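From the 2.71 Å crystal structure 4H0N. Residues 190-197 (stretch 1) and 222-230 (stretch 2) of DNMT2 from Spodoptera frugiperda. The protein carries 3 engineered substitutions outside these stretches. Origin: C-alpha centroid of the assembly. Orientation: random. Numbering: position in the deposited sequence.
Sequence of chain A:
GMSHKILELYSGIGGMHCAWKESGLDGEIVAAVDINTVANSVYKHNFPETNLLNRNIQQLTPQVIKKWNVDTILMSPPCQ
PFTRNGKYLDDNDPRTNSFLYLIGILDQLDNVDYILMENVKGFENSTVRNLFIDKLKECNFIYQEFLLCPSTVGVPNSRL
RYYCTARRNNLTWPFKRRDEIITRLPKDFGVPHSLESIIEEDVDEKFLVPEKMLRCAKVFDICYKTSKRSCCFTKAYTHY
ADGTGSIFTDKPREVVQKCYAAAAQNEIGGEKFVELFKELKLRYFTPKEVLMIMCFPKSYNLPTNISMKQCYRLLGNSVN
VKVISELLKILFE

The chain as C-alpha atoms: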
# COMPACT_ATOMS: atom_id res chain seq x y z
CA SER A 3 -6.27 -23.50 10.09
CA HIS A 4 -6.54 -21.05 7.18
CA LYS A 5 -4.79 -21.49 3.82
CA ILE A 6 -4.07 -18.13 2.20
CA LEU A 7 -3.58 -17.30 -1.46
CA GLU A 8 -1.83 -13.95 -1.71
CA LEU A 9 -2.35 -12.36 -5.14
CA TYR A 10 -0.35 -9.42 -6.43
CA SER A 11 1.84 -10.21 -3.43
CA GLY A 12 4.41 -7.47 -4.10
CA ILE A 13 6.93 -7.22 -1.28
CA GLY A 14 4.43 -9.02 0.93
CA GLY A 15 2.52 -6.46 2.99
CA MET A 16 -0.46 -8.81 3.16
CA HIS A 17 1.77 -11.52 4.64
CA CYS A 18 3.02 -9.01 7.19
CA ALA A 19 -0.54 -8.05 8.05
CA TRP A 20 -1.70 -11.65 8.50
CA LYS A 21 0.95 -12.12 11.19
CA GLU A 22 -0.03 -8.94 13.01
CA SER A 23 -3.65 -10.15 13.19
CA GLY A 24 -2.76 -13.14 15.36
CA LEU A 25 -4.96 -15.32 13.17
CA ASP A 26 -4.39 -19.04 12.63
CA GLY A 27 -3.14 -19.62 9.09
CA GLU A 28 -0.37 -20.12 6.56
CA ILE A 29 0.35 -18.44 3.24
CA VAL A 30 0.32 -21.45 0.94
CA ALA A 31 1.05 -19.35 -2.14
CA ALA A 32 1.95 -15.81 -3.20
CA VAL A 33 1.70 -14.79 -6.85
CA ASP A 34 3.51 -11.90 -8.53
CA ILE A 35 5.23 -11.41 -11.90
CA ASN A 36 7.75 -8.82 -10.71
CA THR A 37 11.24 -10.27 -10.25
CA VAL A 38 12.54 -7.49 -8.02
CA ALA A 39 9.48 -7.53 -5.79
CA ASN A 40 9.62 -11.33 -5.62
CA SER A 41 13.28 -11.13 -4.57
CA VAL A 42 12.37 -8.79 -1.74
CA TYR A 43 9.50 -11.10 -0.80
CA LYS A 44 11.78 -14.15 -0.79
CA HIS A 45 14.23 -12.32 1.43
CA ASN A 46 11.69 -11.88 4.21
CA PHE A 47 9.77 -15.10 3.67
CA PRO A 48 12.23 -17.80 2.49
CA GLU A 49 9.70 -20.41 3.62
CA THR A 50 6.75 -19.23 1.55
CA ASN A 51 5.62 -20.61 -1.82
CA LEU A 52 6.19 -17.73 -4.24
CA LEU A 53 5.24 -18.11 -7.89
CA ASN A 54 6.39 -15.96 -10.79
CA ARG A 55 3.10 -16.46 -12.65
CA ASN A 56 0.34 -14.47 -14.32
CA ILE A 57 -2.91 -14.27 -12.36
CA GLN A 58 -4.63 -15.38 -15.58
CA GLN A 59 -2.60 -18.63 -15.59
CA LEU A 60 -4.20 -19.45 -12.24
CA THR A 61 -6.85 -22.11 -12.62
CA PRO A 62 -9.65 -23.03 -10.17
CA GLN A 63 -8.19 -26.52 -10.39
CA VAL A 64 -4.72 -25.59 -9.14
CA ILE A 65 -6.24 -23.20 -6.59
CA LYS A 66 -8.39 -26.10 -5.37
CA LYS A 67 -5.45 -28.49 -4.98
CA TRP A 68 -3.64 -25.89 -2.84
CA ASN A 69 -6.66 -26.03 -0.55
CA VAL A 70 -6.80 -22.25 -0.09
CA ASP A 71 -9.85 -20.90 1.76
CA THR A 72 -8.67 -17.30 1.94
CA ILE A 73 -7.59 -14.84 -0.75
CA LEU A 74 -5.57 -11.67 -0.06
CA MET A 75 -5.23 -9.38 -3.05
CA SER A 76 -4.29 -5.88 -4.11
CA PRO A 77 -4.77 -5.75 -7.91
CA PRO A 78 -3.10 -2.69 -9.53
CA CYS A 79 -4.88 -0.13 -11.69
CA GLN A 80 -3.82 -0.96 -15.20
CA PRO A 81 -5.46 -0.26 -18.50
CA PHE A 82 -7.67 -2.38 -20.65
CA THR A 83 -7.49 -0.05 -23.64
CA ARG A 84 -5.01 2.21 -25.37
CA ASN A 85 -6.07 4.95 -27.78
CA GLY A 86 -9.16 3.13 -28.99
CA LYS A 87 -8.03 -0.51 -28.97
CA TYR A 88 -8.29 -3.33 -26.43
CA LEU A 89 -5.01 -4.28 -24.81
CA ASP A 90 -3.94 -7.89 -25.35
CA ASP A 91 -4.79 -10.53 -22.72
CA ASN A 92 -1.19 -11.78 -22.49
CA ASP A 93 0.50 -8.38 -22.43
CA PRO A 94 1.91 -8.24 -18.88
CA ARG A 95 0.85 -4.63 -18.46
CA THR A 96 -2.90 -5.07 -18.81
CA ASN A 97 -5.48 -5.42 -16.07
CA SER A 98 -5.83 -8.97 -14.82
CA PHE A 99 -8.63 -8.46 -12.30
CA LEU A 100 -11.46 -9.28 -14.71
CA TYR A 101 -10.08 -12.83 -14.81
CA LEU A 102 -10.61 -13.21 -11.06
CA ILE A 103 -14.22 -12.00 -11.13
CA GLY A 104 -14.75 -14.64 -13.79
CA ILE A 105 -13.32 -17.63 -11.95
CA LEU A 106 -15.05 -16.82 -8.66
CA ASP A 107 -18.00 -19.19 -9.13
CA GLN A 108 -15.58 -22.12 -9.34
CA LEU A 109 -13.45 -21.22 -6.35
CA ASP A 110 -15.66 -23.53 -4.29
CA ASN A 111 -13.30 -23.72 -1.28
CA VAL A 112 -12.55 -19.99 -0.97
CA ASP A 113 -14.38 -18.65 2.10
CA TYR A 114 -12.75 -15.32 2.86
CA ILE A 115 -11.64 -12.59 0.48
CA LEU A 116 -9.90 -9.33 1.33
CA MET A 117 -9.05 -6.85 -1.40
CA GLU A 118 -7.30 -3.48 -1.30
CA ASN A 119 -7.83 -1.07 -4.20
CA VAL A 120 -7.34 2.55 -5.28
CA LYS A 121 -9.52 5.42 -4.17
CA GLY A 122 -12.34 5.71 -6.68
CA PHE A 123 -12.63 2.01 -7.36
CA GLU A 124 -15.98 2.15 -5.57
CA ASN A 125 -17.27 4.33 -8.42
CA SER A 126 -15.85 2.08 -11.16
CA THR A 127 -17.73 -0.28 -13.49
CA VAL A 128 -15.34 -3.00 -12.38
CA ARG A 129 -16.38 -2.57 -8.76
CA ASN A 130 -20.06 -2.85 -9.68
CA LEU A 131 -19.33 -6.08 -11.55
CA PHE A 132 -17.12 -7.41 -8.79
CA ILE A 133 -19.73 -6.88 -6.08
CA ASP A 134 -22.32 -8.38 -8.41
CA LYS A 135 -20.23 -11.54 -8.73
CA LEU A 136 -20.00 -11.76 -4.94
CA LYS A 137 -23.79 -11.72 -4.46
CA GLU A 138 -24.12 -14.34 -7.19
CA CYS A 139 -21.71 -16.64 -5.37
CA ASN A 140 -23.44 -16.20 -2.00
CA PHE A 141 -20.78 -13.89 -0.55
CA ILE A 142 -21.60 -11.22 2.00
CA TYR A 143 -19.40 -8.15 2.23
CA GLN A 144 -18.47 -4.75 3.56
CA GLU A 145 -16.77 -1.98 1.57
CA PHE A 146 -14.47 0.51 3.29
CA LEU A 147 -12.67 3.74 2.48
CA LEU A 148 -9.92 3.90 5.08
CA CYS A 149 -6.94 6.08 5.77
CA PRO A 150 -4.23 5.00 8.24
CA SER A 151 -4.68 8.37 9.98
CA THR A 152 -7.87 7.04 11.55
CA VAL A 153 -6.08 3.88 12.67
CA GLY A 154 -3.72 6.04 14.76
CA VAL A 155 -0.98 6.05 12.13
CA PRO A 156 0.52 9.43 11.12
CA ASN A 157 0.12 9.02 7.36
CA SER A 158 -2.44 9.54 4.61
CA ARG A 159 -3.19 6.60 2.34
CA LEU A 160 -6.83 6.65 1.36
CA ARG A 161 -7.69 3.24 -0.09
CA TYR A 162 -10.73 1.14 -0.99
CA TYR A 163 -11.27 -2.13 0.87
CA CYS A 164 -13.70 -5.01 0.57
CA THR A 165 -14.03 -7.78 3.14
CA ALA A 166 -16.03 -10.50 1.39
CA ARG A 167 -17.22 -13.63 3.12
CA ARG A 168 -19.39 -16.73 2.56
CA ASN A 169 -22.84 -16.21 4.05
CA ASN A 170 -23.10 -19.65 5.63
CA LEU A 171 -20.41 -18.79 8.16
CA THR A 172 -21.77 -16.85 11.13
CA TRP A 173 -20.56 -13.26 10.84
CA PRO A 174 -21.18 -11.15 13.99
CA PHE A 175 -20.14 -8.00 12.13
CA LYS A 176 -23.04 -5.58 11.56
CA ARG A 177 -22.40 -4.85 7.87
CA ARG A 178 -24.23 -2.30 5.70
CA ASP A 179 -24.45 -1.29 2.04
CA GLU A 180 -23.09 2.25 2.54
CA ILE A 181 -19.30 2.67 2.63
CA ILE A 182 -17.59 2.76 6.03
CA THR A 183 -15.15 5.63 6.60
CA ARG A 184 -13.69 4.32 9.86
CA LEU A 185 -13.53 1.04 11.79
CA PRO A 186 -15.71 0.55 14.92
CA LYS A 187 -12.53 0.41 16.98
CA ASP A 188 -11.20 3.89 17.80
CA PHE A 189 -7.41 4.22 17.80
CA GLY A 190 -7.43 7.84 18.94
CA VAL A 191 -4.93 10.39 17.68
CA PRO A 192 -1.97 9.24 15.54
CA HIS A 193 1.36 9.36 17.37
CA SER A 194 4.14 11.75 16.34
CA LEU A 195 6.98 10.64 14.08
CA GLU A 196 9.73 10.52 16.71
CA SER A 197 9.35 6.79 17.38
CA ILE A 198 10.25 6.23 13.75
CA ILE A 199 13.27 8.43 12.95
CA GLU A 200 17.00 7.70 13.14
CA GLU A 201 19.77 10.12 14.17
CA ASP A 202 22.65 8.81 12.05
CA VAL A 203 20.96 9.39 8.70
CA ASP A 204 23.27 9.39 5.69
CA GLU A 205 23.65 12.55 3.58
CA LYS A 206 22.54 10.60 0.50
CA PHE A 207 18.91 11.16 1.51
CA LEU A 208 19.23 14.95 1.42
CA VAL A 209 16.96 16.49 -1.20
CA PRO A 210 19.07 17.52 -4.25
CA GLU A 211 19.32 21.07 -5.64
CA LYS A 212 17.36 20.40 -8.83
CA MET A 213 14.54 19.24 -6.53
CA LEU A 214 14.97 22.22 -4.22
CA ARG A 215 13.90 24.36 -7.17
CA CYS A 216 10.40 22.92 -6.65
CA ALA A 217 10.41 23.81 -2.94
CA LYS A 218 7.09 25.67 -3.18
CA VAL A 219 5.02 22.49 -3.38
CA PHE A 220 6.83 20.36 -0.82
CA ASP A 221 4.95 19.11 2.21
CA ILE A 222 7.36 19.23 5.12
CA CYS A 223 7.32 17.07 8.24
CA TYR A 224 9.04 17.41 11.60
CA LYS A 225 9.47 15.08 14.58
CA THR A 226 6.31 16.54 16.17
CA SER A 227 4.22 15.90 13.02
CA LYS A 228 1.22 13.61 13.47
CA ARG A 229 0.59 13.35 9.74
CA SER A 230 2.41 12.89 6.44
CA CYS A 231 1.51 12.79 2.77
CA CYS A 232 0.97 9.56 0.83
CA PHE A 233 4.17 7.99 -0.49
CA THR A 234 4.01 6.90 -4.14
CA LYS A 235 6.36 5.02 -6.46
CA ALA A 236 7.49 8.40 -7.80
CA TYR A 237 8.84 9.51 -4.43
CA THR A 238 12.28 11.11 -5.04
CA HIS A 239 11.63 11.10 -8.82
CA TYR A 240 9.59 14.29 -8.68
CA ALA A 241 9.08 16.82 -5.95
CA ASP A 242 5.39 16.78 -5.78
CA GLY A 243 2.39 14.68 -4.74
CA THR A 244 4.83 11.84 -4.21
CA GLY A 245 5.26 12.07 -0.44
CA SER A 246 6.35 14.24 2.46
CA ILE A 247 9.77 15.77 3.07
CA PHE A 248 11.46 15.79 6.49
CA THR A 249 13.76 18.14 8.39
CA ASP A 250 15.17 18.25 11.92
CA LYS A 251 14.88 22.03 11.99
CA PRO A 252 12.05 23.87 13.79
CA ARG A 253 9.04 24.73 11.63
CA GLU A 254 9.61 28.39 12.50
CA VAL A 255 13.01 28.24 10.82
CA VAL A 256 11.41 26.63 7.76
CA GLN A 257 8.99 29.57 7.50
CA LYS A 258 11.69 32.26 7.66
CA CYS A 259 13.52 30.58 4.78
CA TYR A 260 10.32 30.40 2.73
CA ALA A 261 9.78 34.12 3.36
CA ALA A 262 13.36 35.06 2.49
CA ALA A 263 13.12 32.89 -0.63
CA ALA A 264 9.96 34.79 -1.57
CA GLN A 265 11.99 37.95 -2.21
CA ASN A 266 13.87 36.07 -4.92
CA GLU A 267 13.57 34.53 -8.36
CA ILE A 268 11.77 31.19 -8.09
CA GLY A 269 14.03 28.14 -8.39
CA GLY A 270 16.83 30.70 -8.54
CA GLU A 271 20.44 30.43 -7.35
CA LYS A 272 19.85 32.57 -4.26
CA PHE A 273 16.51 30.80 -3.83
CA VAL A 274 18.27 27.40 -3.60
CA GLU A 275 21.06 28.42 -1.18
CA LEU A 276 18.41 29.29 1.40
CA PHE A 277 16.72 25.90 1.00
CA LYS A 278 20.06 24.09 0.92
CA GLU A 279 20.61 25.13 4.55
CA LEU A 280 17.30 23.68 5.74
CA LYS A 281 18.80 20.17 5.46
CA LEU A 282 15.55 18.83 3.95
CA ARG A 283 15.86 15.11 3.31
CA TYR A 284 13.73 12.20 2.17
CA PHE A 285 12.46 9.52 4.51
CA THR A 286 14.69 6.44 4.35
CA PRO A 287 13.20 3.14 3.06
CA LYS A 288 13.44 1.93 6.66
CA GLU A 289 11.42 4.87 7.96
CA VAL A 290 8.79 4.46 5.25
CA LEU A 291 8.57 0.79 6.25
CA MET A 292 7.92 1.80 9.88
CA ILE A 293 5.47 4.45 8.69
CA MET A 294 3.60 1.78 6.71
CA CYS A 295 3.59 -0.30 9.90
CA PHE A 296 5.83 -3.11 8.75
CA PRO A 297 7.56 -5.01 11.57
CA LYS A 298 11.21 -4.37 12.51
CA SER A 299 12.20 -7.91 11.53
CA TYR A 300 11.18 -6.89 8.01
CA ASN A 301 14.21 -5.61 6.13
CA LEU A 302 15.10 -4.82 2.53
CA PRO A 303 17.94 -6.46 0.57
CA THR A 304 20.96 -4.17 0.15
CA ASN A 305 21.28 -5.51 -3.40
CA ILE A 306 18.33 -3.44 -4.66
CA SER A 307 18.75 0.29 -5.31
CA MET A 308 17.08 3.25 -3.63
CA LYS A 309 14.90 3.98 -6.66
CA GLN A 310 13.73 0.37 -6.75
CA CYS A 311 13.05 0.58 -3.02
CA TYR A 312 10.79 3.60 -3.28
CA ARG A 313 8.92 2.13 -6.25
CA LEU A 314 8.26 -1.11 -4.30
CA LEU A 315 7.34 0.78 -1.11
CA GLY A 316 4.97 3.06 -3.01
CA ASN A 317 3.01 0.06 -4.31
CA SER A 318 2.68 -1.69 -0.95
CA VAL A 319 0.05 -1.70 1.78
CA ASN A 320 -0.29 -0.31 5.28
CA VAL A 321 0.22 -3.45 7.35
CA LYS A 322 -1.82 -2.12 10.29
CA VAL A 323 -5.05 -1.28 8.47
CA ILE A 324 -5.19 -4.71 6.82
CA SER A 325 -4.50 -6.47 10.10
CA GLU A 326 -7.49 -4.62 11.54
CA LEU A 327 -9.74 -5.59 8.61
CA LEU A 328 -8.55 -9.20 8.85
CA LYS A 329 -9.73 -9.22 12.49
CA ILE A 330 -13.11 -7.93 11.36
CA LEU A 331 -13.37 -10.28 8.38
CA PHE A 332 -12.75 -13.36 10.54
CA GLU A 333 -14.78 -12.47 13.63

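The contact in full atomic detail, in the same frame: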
# COMPACT_ATOMS: atom_id res chain seq x y z
N GLY A 190 -7.78 6.54 18.39
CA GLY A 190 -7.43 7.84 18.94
C GLY A 190 -6.66 8.71 17.97
O GLY A 190 -6.91 8.71 16.77
N VAL A 191 -5.71 9.47 18.49
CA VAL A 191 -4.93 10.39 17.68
C VAL A 191 -3.61 9.75 17.29
O VAL A 191 -2.94 9.17 18.14
CB VAL A 191 -4.70 11.71 18.44
CG1 VAL A 191 -3.66 12.57 17.75
CG2 VAL A 191 -6.02 12.45 18.59
N PRO A 192 -3.23 9.84 16.00
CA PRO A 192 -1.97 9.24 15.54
C PRO A 192 -0.80 9.78 16.34
O PRO A 192 -0.79 10.95 16.70
CB PRO A 192 -1.87 9.70 14.08
CG PRO A 192 -3.27 10.00 13.68
CD PRO A 192 -3.94 10.54 14.91
N HIS A 193 0.18 8.93 16.63
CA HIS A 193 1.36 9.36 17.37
C HIS A 193 2.27 10.21 16.48
O HIS A 193 2.17 10.15 15.25
CB HIS A 193 2.12 8.15 17.91
CG HIS A 193 2.40 7.10 16.89
ND1 HIS A 193 3.15 7.34 15.75
CD2 HIS A 193 2.05 5.79 16.83
CE1 HIS A 193 3.24 6.23 15.04
NE2 HIS A 193 2.58 5.28 15.67
N SER A 194 3.16 10.98 17.09
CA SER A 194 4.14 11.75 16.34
C SER A 194 5.09 10.83 15.59
O SER A 194 4.97 9.60 15.65
CB SER A 194 4.93 12.66 17.28
OG SER A 194 5.85 11.91 18.05
N LEU A 195 6.05 11.42 14.89
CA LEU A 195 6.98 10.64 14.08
C LEU A 195 8.34 10.42 14.73
O LEU A 195 9.29 10.01 14.07
CB LEU A 195 7.18 11.32 12.72
CG LEU A 195 5.99 11.38 11.75
CD1 LEU A 195 6.27 12.41 10.67
CD2 LEU A 195 5.69 10.01 11.13
N GLU A 196 8.46 10.69 16.03
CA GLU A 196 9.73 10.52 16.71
C GLU A 196 10.12 9.06 16.88
O GLU A 196 11.30 8.71 16.77
CB GLU A 196 9.71 11.19 18.08
CG GLU A 196 9.49 12.67 18.03
CD GLU A 196 9.80 13.33 19.35
OE1 GLU A 196 9.13 14.33 19.69
OE2 GLU A 196 10.72 12.85 20.05
N SER A 197 9.13 8.22 17.18
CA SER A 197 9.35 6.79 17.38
C SER A 197 10.05 6.19 16.17
O SER A 197 10.87 5.28 16.29
CB SER A 197 8.03 6.06 17.63
OG SER A 197 6.92 6.92 17.44
N ILE A 222 6.29 19.52 4.18
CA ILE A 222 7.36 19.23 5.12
C ILE A 222 6.84 18.61 6.41
O ILE A 222 5.78 18.98 6.92
CB ILE A 222 8.16 20.50 5.46
CG1 ILE A 222 8.30 21.38 4.21
CG2 ILE A 222 9.52 20.12 6.06
CD1 ILE A 222 9.72 21.58 3.74
N CYS A 223 7.60 17.65 6.94
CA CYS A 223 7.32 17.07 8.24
C CYS A 223 8.45 17.28 9.24
O CYS A 223 9.61 17.43 8.86
CB CYS A 223 7.01 15.58 8.10
SG CYS A 223 5.44 15.28 7.32
N TYR A 224 8.08 17.27 10.51
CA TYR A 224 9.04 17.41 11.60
C TYR A 224 8.78 16.29 12.59
O TYR A 224 7.82 15.53 12.43
CB TYR A 224 8.90 18.79 12.25
CG TYR A 224 8.65 19.88 11.24
CD1 TYR A 224 9.69 20.61 10.70
CD2 TYR A 224 7.36 20.16 10.80
CE1 TYR A 224 9.46 21.60 9.76
CE2 TYR A 224 7.12 21.14 9.87
CZ TYR A 224 8.17 21.86 9.35
OH TYR A 224 7.91 22.83 8.42
N LYS A 225 9.62 16.16 13.61
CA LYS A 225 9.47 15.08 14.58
C LYS A 225 8.15 15.15 15.35
O LYS A 225 7.66 14.12 15.83
CB LYS A 225 10.65 15.07 15.55
CG LYS A 225 10.80 16.36 16.34
CD LYS A 225 12.14 16.41 17.05
CE LYS A 225 12.58 17.85 17.30
NZ LYS A 225 13.81 17.92 18.13
N THR A 226 7.57 16.34 15.45
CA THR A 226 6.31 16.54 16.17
C THR A 226 5.09 16.31 15.28
O THR A 226 3.96 16.30 15.77
CB THR A 226 6.23 17.95 16.82
OG1 THR A 226 6.17 18.95 15.80
CG2 THR A 226 7.43 18.20 17.72
N SER A 227 5.31 16.14 13.98
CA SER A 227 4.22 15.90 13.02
C SER A 227 3.41 14.64 13.33
O SER A 227 3.97 13.57 13.60
CB SER A 227 4.77 15.80 11.59
OG SER A 227 4.79 17.06 10.95
N LYS A 228 2.10 14.76 13.27
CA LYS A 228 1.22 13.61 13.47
C LYS A 228 0.55 13.20 12.17
O LYS A 228 -0.45 12.49 12.18
CB LYS A 228 0.18 13.92 14.54
CG LYS A 228 0.66 13.63 15.96
CD LYS A 228 0.50 14.83 16.87
CE LYS A 228 0.93 14.49 18.29
NZ LYS A 228 0.05 13.45 18.91
N ARG A 229 1.13 13.64 11.06
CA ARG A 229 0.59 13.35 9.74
C ARG A 229 1.72 13.39 8.72
O ARG A 229 2.77 13.96 8.97
CB ARG A 229 -0.45 14.39 9.36
CG ARG A 229 0.05 15.82 9.51
CD ARG A 229 -0.55 16.76 8.48
NE ARG A 229 -0.37 16.27 7.11
CZ ARG A 229 0.78 16.33 6.45
NH1 ARG A 229 1.86 16.84 7.02
NH2 ARG A 229 0.85 15.86 5.21
N SER A 230 1.48 12.79 7.56
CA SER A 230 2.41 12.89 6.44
C SER A 230 1.67 12.56 5.17
O SER A 230 0.66 11.85 5.20
CB SER A 230 3.60 11.94 6.61
OG SER A 230 3.16 10.60 6.65

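The clearest polar link between the two stretches is a backbone hydrogen bond from L195 N to K225 O, 3.3 Å long with an angle of 139° at the hydrogen. S227 O lies equally near, 3.3 Å from L195 N. Both carbonyls belong to a type I beta turn from Y224 to S227. The turn is closed by a backbone hydrogen bond from S227 N to Y224 O at 3.0 Å, and a weak hydrogen bond runs from Y224 N to the side-chain S227 OG at 3.3 Å. S194 CA makes a CA-H...O contact with S227 O at 3.3 Å.

A second, weak hydrogen bond joins K228 NZ to P192 O at 3.4 Å. The lysine chain folds against the backbone of stretch 1, and K228 CG comes within 3.1 Å of P192 O. K228 NZ lies 4.0 Å from V191 CG1. K228 has the largest area covered by the other stretch.

L195 makes the apolar side-chain contact with C223. L195 CD1 sits 4.1 Å from C223 CB and 3.8 Å from S227 CB, so the buried leucine packs against C223 and the S227 end of the turn. E196 CG packs 3.6 Å from K225 CB, while the lysine end leads away. The CA-to-CB bond of H193 points away from stretch 2; H193 ND1 donates to S194 O at 2.9 Å, within its own stretch.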